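Local atomic coordinates of bromo domain containing protein (Cryptosporidium parvum, PDB entry 5U9N), a protein that probably recognises acetylated lysine through its bromodomains, of which this chain is the second, captured here with the inhibitor bromosporine in its pocket. Residues A[30-33]-A[34-37]; A[99-102]-A[103-107]; A[119-122]-A[123-127]. All blocks are in the same frame, centred on the assembly; numbering follows the deposited sequence.

Contact 1 (A[30-33]-A[34-37]); sequences ENPV and LESN. With BMF (Bromosporine), chain C.
Pro32 and Val33 start a tight turn that Glu35 and Ser36 close, two successive i to i+3 backbone bonds in the loop joining helix 9-20 to helix 41-50. Glu35 N donates to Pro32 O at 3.2 Å, with an N-H...O angle of 140°, and Ser36 N to Val33 O at the same length. In the bromodomain four-helix bundle this is the long ZA loop, the loop that in bromodomains lines the acetyl-lysine pocket; here bromosporine occupies it.

The outer side of the turn is made by Glu35 lying obliquely across the Pro32 ring. Its carboxylate carbon CD is 3.6 Å from Pro32 CG, a van der Waals contact that lays the flat carboxylate against the ring methylenes. Leu34 leans on Tyr47 and Lys48 of helix 41-50, and Val33 also meets Tyr47.

The inner side faces the ligand. With Val33 CG1 set beside the backbone N (chi1 -68°), that methyl meets the ligand methyl C26 at 3.4 Å. Two bonds hold the sulfonyl oxygens from separate ends of the stretch: Asn31 N donates to O07 of bromosporine at 3.3 Å, and Ser36 OG to its O08 at 3.1 Å. The serine reaches it because OG is anti to its own backbone N (chi1 -169°). On the same sulfonyl group, the methyl carbon C06 of bromosporine sits 3.2 Å from Asn31 O.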
loop_
_atom_site.group_PDB
_atom_site.type_symbol
_atom_site.label_atom_id
_atom_site.label_comp_id
_atom_site.label_asym_id
_atom_site.label_seq_id
_atom_site.Cartn_x
_atom_site.Cartn_y
_atom_site.Cartn_z
ATOM N N GLU A 30 -0.358 7.641 0.792
ATOM C CA GLU A 30 -1.736 7.892 0.392
ATOM C C GLU A 30 -1.856 8.194 -1.094
ATOM O O GLU A 30 -2.645 7.550 -1.784
ATOM C CB GLU A 30 -2.319 9.053 1.214
ATOM C CG GLU A 30 -3.792 9.325 0.973
ATOM C CD GLU A 30 -4.692 8.112 1.069
ATOM O OE1 GLU A 30 -4.426 7.247 1.931
ATOM O OE2 GLU A 30 -5.675 8.034 0.297
ATOM N N ASN A 31 -1.092 9.153 -1.588
ATOM C CA ASN A 31 -1.193 9.575 -2.982
ATOM C C ASN A 31 0.103 9.286 -3.724
ATOM O O ASN A 31 1.141 9.097 -3.087
ATOM C CB ASN A 31 -1.534 11.071 -3.052
ATOM C CG ASN A 31 -2.776 11.416 -2.261
ATOM O OD1 ASN A 31 -3.864 10.859 -2.492
ATOM N ND2 ASN A 31 -2.633 12.279 -1.260
ATOM N N PRO A 32 0.078 9.275 -5.082
ATOM C CA PRO A 32 1.311 8.976 -5.831
ATOM C C PRO A 32 2.442 9.962 -5.559
ATOM O O PRO A 32 2.244 11.175 -5.630
ATOM C CB PRO A 32 0.866 9.043 -7.301
ATOM C CG PRO A 32 -0.599 8.815 -7.267
ATOM C CD PRO A 32 -1.075 9.446 -5.991
ATOM N N VAL A 33 3.645 9.426 -5.277
ATOM C CA VAL A 33 4.843 10.242 -5.033
ATOM C C VAL A 33 5.241 11.036 -6.292
ATOM O O VAL A 33 5.726 12.157 -6.164
ATOM C CB VAL A 33 6.058 9.405 -4.522
ATOM C CG1 VAL A 33 5.803 8.856 -3.130
ATOM C CG2 VAL A 33 6.422 8.278 -5.476
ATOM N N LEU A 34 5.048 10.453 -7.495
ATOM C CA LEU A 34 5.408 11.106 -8.752
ATOM C C LEU A 34 4.435 12.269 -9.115
ATOM O O LEU A 34 4.799 13.108 -9.932
ATOM C CB LEU A 34 5.450 10.084 -9.893
ATOM C CG LEU A 34 6.525 8.979 -9.781
ATOM C CD1 LEU A 34 6.370 7.969 -10.896
ATOM C CD2 LEU A 34 7.939 9.571 -9.805
ATOM N N GLU A 35 3.222 12.322 -8.503
ATOM C CA GLU A 35 2.277 13.440 -8.687
ATOM C C GLU A 35 2.457 14.497 -7.574
ATOM O O GLU A 35 1.770 15.510 -7.588
ATOM C CB GLU A 35 0.816 12.947 -8.610
ATOM C CG GLU A 35 0.359 12.040 -9.736
ATOM C CD GLU A 35 -1.080 11.565 -9.572
ATOM O OE1 GLU A 35 -1.760 12.018 -8.617
ATOM O OE2 GLU A 35 -1.516 10.712 -10.380
ATOM N N SER A 36 3.280 14.207 -6.554
ATOM C CA SER A 36 3.396 15.073 -5.380
ATOM C C SER A 36 4.133 16.383 -5.683
ATOM O O SER A 36 5.278 16.365 -6.143
ATOM C CB SER A 36 4.112 14.341 -4.248
ATOM O OG SER A 36 4.020 15.067 -3.033
ATOM N N ASN A 37 3.501 17.517 -5.330
ATOM C CA ASN A 37 4.110 18.846 -5.451
ATOM C C ASN A 37 5.014 19.115 -4.223
ATOM O O ASN A 37 5.800 20.067 -4.233
ATOM C CB ASN A 37 3.020 19.930 -5.543
ATOM C CG ASN A 37 2.036 19.721 -6.673
ATOM O OD1 ASN A 37 2.317 19.023 -7.654
ATOM N ND2 ASN A 37 0.858 20.328 -6.559
HETATM C C10 BMF C . 6.453 11.949 0.864
HETATM N N12 BMF C . 6.935 9.711 0.319
HETATM C C15 BMF C . 9.782 10.128 0.383
HETATM C C17 BMF C . 11.943 11.396 0.435
HETATM C C20 BMF C . 14.618 12.527 1.801
HETATM C C22 BMF C . 8.865 11.113 0.648
HETATM C C26 BMF C . 6.227 6.866 -0.370
HETATM C C28 BMF C . 5.890 14.169 1.606
HETATM C C01 BMF C . 3.516 15.013 1.712
HETATM C C02 BMF C . 4.530 13.938 1.407
HETATM C C03 BMF C . 4.148 12.671 0.931
HETATM N N04 BMF C . 2.776 12.353 0.733
HETATM S S05 BMF C . 2.014 12.304 -0.706
HETATM C C06 BMF C . 3.024 11.361 -1.780
HETATM O O07 BMF C . 0.787 11.597 -0.500
HETATM O O08 BMF C . 1.962 13.647 -1.195
HETATM C C09 BMF C . 5.099 11.691 0.674
HETATM C C11 BMF C . 7.444 10.889 0.601
HETATM N N13 BMF C . 7.865 8.731 0.057
HETATM C C14 BMF C . 9.237 8.846 0.052
HETATM N N16 BMF C . 11.200 10.235 0.384
HETATM O O18 BMF C . 13.266 11.086 0.409
HETATM C C19 BMF C . 14.215 12.206 0.385
HETATM O O21 BMF C . 11.495 12.521 0.519
HETATM N N23 BMF C . 9.763 7.688 -0.326
HETATM N N24 BMF C . 8.711 6.808 -0.562
HETATM C C25 BMF C . 7.594 7.437 -0.314
HETATM C C27 BMF C . 6.838 13.201 1.339
#

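Contact 2 (A[99-102]-A[103-107]); sequences FERL and VKLIF
Phe99 to Ile106 follow one another in regular helix 96-113, with i to i+4 bonds from Val103 N to Phe99 O (3.0 Å, N-H...O 169°), Lys104 N to Glu100 O and Leu105 N to Arg101 O, and a weak one from Ile106 N to Leu102 O.

On the buried side, the CG2 methyl of Val103 lies over one face of the Phe99 ring. The methyl is 3.8 Å from the ring centroid and 23° off its normal, displaced toward the rim, where CZ is the nearest ring atom at 3.5 Å: a CH-pi contact. Val103 places this methyl beside its backbone N, with CG1 anti to that nitrogen (chi1 168°). The pair packs into the core of the bromodomain's left-handed four-helix bundle, where Val103 also meets Phe134 of helix 122-139 and both residues meet Ile60 of helix 57-65.

Along the polar side, Glu100 and Lys104 run side by side with extended chains. Lys104 NZ donates to Glu100 OE2 at 3.1 Å in a salt bridge that uses the anti lone pair, away from OE1; OE1 has a weak bond from Trp138 NE1. The lysine methylene CG rests 3.4 Å from Glu100 O. One position on, the Arg101 guanidinium approaches Leu105 CD2 obliquely, NH2 at 4.3 Å, and NH2 forms a salt bridge with Glu53 OE1.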
loop_
_atom_site.group_PDB
_atom_site.type_symbol
_atom_site.label_atom_id
_atom_site.label_comp_id
_atom_site.label_asym_id
_atom_site.label_seq_id
_atom_site.Cartn_x
_atom_site.Cartn_y
_atom_site.Cartn_z
ATOM N N PHE A 99 -4.144 -7.910 -4.499
ATOM C CA PHE A 99 -4.251 -6.848 -3.510
ATOM C C PHE A 99 -3.064 -6.921 -2.554
ATOM O O PHE A 99 -2.448 -5.884 -2.260
ATOM C CB PHE A 99 -5.575 -6.948 -2.717
ATOM C CG PHE A 99 -5.716 -5.906 -1.637
ATOM C CD1 PHE A 99 -6.160 -4.632 -1.935
ATOM C CD2 PHE A 99 -5.328 -6.175 -0.341
ATOM C CE1 PHE A 99 -6.242 -3.657 -0.942
ATOM C CE2 PHE A 99 -5.471 -5.215 0.657
ATOM C CZ PHE A 99 -5.895 -3.956 0.340
ATOM N N GLU A 100 -2.737 -8.139 -2.065
ATOM C CA GLU A 100 -1.592 -8.323 -1.163
ATOM C C GLU A 100 -0.294 -7.810 -1.819
ATOM O O GLU A 100 0.479 -7.085 -1.193
ATOM C CB GLU A 100 -1.439 -9.789 -0.782
ATOM C CG GLU A 100 -0.413 -10.024 0.311
ATOM C CD GLU A 100 -0.085 -11.475 0.587
ATOM O OE1 GLU A 100 -0.947 -12.344 0.322
ATOM O OE2 GLU A 100 1.021 -11.739 1.111
ATOM N N ARG A 101 -0.053 -8.207 -3.062
ATOM C CA ARG A 101 1.120 -7.753 -3.810
ATOM C C ARG A 101 1.216 -6.211 -3.872
ATOM O O ARG A 101 2.282 -5.645 -3.636
ATOM C CB ARG A 101 1.072 -8.299 -5.227
ATOM C CG ARG A 101 2.342 -8.020 -6.010
ATOM C CD ARG A 101 2.323 -8.648 -7.385
ATOM N NE ARG A 101 1.553 -7.853 -8.328
ATOM C CZ ARG A 101 1.954 -6.686 -8.841
ATOM N NH1 ARG A 101 1.188 -6.040 -9.711
ATOM N NH2 ARG A 101 3.120 -6.153 -8.477
ATOM N N LEU A 102 0.110 -5.551 -4.223
ATOM C CA LEU A 102 0.098 -4.115 -4.440
ATOM C C LEU A 102 0.341 -3.361 -3.137
ATOM O O LEU A 102 1.112 -2.408 -3.120
ATOM C CB LEU A 102 -1.236 -3.678 -5.081
ATOM C CG LEU A 102 -1.426 -4.032 -6.592
ATOM C CD1 LEU A 102 -2.830 -3.574 -7.090
ATOM C CD2 LEU A 102 -0.332 -3.392 -7.469
ATOM N N VAL A 103 -0.281 -3.788 -2.049
ATOM C CA VAL A 103 -0.066 -3.133 -0.754
ATOM C C VAL A 103 1.402 -3.297 -0.319
ATOM O O VAL A 103 2.017 -2.320 0.094
ATOM C CB VAL A 103 -1.031 -3.655 0.329
ATOM C CG1 VAL A 103 -0.601 -3.181 1.710
ATOM C CG2 VAL A 103 -2.466 -3.212 0.029
ATOM N N LYS A 104 1.963 -4.508 -0.435
ATOM C CA LYS A 104 3.343 -4.755 -0.031
ATOM C C LYS A 104 4.335 -4.057 -0.950
ATOM O O LYS A 104 5.408 -3.671 -0.493
ATOM C CB LYS A 104 3.631 -6.229 0.022
ATOM C CG LYS A 104 2.933 -6.906 1.170
ATOM C CD LYS A 104 3.333 -8.358 1.252
ATOM C CE LYS A 104 3.053 -8.957 2.594
ATOM N NZ LYS A 104 3.359 -10.435 2.610
ATOM N N LEU A 105 3.961 -3.842 -2.217
ATOM C CA LEU A 105 4.774 -3.085 -3.192
ATOM C C LEU A 105 5.021 -1.635 -2.708
ATOM O O LEU A 105 6.097 -1.094 -2.927
ATOM C CB LEU A 105 4.054 -3.076 -4.566
ATOM C CG LEU A 105 4.692 -2.289 -5.687
ATOM C CD1 LEU A 105 6.010 -2.895 -6.101
ATOM C CD2 LEU A 105 3.769 -2.215 -6.859
ATOM N N ILE A 106 4.013 -1.023 -2.074
ATOM C CA ILE A 106 4.081 0.330 -1.502
ATOM C C ILE A 106 5.196 0.394 -0.459
ATOM O O ILE A 106 5.960 1.340 -0.438
ATOM C CB ILE A 106 2.700 0.711 -0.859
ATOM C CG1 ILE A 106 1.628 0.893 -1.936
ATOM C CG2 ILE A 106 2.793 1.998 0.003
ATOM C CD1 ILE A 106 0.209 1.059 -1.385
ATOM N N PHE A 107 5.237 -0.568 0.444
ATOM C CA PHE A 107 6.213 -0.576 1.536
ATOM C C PHE A 107 7.622 -1.005 1.078
ATOM O O PHE A 107 8.583 -0.464 1.610
ATOM C CB PHE A 107 5.723 -1.481 2.680
ATOM C CG PHE A 107 4.341 -1.102 3.187
ATOM C CD1 PHE A 107 3.987 0.232 3.370
ATOM C CD2 PHE A 107 3.377 -2.073 3.417
ATOM C CE1 PHE A 107 2.701 0.582 3.775
ATOM C CE2 PHE A 107 2.081 -1.718 3.796
ATOM C CZ PHE A 107 1.744 -0.391 3.940
#

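Contact 3 (A[119-122]-A[123-127]); sequences ECKW and IYDSA. With BMF (Bromosporine), chain C.
Trp122 and Ile123, neighbours in sequence at the start of helix 122-139, fold their side chains against each other. Trp122 puts CG between its backbone N and carbonyl carbon (chi1 63°), and this turns the indole back over the next residue. Ile123 CG1 then stands 3.7 Å from the centroid of the six-membered ring and only 4° off its normal, a nearly vertical CH-pi contact over the ring centre. From the same isoleucine, the chain continues beyond CG1 nearly straight (chi2 173°), so that CD1 reaches N16 of bromosporine at 3.7 Å. Ile123 therefore sits between the indole on one side and the ligand on the other, and it also packs on Asn114 and Cys110. In bromodomains a hydrophobic residue at this place, just after the BC loop, is commonly the gatekeeper of the acetyl-lysine pocket, a role consistent with its contact here.

The first turn is bonded mainly through backbone carbonyls. Asp125 N donates to Lys121 O at 3.1 Å. Trp122 O is gripped twice by Ser126, from opposite faces of its plane: by N, and by OG at 2.7 Å, the hydroxyl folding back beside its own backbone N. Ser126 OG also bonds to Asn25 ND2. A water links Cys120 O, to which it donates at 2.7 Å, with Tyr124 N, which donates to it. The Lys121 chain passes Asp125, CG 3.9 Å from OD2, but NZ stays 5.3 Å from OD2, too far for a salt bridge.

Chemically, the water supplies an acceptor for an early helix N-H, while the apolar indole backs an isoleucine whose opposite side meets the inhibitor; the contact of Ile123 with the ligand is by van der Waals packing, since its CD1 carries no polar group.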
loop_
_atom_site.group_PDB
_atom_site.type_symbol
_atom_site.label_atom_id
_atom_site.label_comp_id
_atom_site.label_asym_id
_atom_site.label_seq_id
_atom_site.Cartn_x
_atom_site.Cartn_y
_atom_site.Cartn_z
ATOM N N GLU A 119 19.199 10.953 9.494
ATOM C CA GLU A 119 18.163 11.842 10.015
ATOM C C GLU A 119 16.788 11.522 9.426
ATOM O O GLU A 119 15.802 11.600 10.151
ATOM C CB GLU A 119 18.522 13.318 9.739
ATOM N N CYS A 120 16.707 11.138 8.137
ATOM C CA CYS A 120 15.400 10.880 7.545
ATOM C C CYS A 120 15.138 9.333 7.432
ATOM O O CYS A 120 14.398 8.899 6.554
ATOM C CB CYS A 120 15.249 11.600 6.197
ATOM S SG CYS A 120 14.594 13.318 6.332
ATOM N N LYS A 121 15.625 8.542 8.426
ATOM C CA LYS A 121 15.351 7.096 8.474
ATOM C C LYS A 121 13.893 6.803 8.926
ATOM O O LYS A 121 13.454 5.666 8.847
ATOM C CB LYS A 121 16.342 6.375 9.411
ATOM C CG LYS A 121 16.139 6.648 10.915
ATOM C CD LYS A 121 17.178 5.937 11.757
ATOM C CE LYS A 121 16.774 5.880 13.208
ATOM N NZ LYS A 121 17.930 5.573 14.094
ATOM N N TRP A 122 13.180 7.817 9.450
ATOM C CA TRP A 122 11.786 7.657 9.886
ATOM C C TRP A 122 10.834 7.306 8.703
ATOM O O TRP A 122 9.791 6.703 8.936
ATOM C CB TRP A 122 11.291 8.918 10.602
ATOM C CG TRP A 122 11.265 10.147 9.743
ATOM C CD1 TRP A 122 12.275 11.041 9.566
ATOM C CD2 TRP A 122 10.156 10.638 8.981
ATOM N NE1 TRP A 122 11.890 12.020 8.689
ATOM C CE2 TRP A 122 10.594 11.792 8.304
ATOM C CE3 TRP A 122 8.860 10.165 8.733
ATOM C CZ2 TRP A 122 9.755 12.530 7.464
ATOM C CZ3 TRP A 122 8.034 10.886 7.889
ATOM C CH2 TRP A 122 8.474 12.062 7.278
ATOM N N ILE A 123 11.219 7.633 7.440
ATOM C CA ILE A 123 10.409 7.287 6.264
ATOM C C ILE A 123 10.437 5.785 6.081
ATOM O O ILE A 123 9.389 5.161 6.055
ATOM C CB ILE A 123 10.902 8.039 4.989
ATOM C CG1 ILE A 123 10.678 9.541 5.147
ATOM C CG2 ILE A 123 10.189 7.519 3.746
ATOM C CD1 ILE A 123 11.239 10.341 4.088
ATOM N N TYR A 124 11.641 5.194 6.024
ATOM C CA TYR A 124 11.834 3.740 5.926
ATOM C C TYR A 124 11.140 3.018 7.087
ATOM O O TYR A 124 10.503 1.994 6.874
ATOM C CB TYR A 124 13.349 3.428 5.931
ATOM C CG TYR A 124 13.723 1.956 5.911
ATOM C CD1 TYR A 124 13.644 1.182 7.065
ATOM C CD2 TYR A 124 14.342 1.394 4.802
ATOM C CE1 TYR A 124 14.011 -0.160 7.062
ATOM C CE2 TYR A 124 14.736 0.060 4.792
ATOM C CZ TYR A 124 14.602 -0.706 5.941
ATOM O OH TYR A 124 15.068 -1.996 5.984
ATOM N N ASP A 125 11.346 3.502 8.319
ATOM C CA ASP A 125 10.771 2.887 9.530
ATOM C C ASP A 125 9.254 2.929 9.523
ATOM O O ASP A 125 8.630 2.050 10.095
ATOM C CB ASP A 125 11.281 3.591 10.810
ATOM C CG ASP A 125 12.781 3.459 11.071
ATOM O OD1 ASP A 125 13.422 2.586 10.438
ATOM O OD2 ASP A 125 13.301 4.195 11.950
ATOM N N SER A 126 8.661 3.973 8.929
ATOM C CA SER A 126 7.195 4.088 8.837
ATOM C C SER A 126 6.643 3.007 7.901
ATOM O O SER A 126 5.610 2.421 8.208
ATOM C CB SER A 126 6.785 5.480 8.350
ATOM O OG SER A 126 7.111 6.463 9.314
ATOM N N ALA A 127 7.334 2.762 6.745
ATOM C CA ALA A 127 6.968 1.698 5.779
ATOM C C ALA A 127 7.058 0.346 6.430
ATOM O O ALA A 127 6.205 -0.515 6.194
ATOM C CB ALA A 127 7.899 1.731 4.578
HETATM C C10 BMF C . 6.453 11.949 0.864
HETATM N N12 BMF C . 6.935 9.711 0.319
HETATM C C15 BMF C . 9.782 10.128 0.383
HETATM C C17 BMF C . 11.943 11.396 0.435
HETATM C C20 BMF C . 14.618 12.527 1.801
HETATM C C22 BMF C . 8.865 11.113 0.648
HETATM C C26 BMF C . 6.227 6.866 -0.370
HETATM C C28 BMF C . 5.890 14.169 1.606
HETATM C C01 BMF C . 3.516 15.013 1.712
HETATM C C02 BMF C . 4.530 13.938 1.407
HETATM C C03 BMF C . 4.148 12.671 0.931
HETATM N N04 BMF C . 2.776 12.353 0.733
HETATM S S05 BMF C . 2.014 12.304 -0.706
HETATM C C06 BMF C . 3.024 11.361 -1.780
HETATM O O07 BMF C . 0.787 11.597 -0.500
HETATM O O08 BMF C . 1.962 13.647 -1.195
HETATM C C09 BMF C . 5.099 11.691 0.674
HETATM C C11 BMF C . 7.444 10.889 0.601
HETATM N N13 BMF C . 7.865 8.731 0.057
HETATM C C14 BMF C . 9.237 8.846 0.052
HETATM N N16 BMF C . 11.200 10.235 0.384
HETATM O O18 BMF C . 13.266 11.086 0.409
HETATM C C19 BMF C . 14.215 12.206 0.385
HETATM O O21 BMF C . 11.495 12.521 0.519
HETATM N N23 BMF C . 9.763 7.688 -0.326
HETATM N N24 BMF C . 8.711 6.808 -0.562
HETATM C C25 BMF C . 7.594 7.437 -0.314
HETATM C C27 BMF C . 6.838 13.201 1.339
HETATM O O HOH W 1 14.105 6.551 5.301
#

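In the fold
From the N terminus the contacts follow in series, none crossing or enclosing another. Contact 1 closes a short turn in the loop between helix 9-20 and helix 41-50; contact 2 is a stretch of helix 96-113; contact 3 runs from the loop after that helix into helix 122-139. Contacts 1 and 3 have centres about 17 Å apart and do not touch, yet both meet bromosporine, contact 1 from its interhelical loop, contact 3 from the first turn of helix 122-139. Contact 2 lies nearer the chain centre and joins contact 3 directly, Phe107 CG meeting Ala127 O at 3.6 Å, so the two consecutive helices, 96-113 and 122-139, pack against each other there.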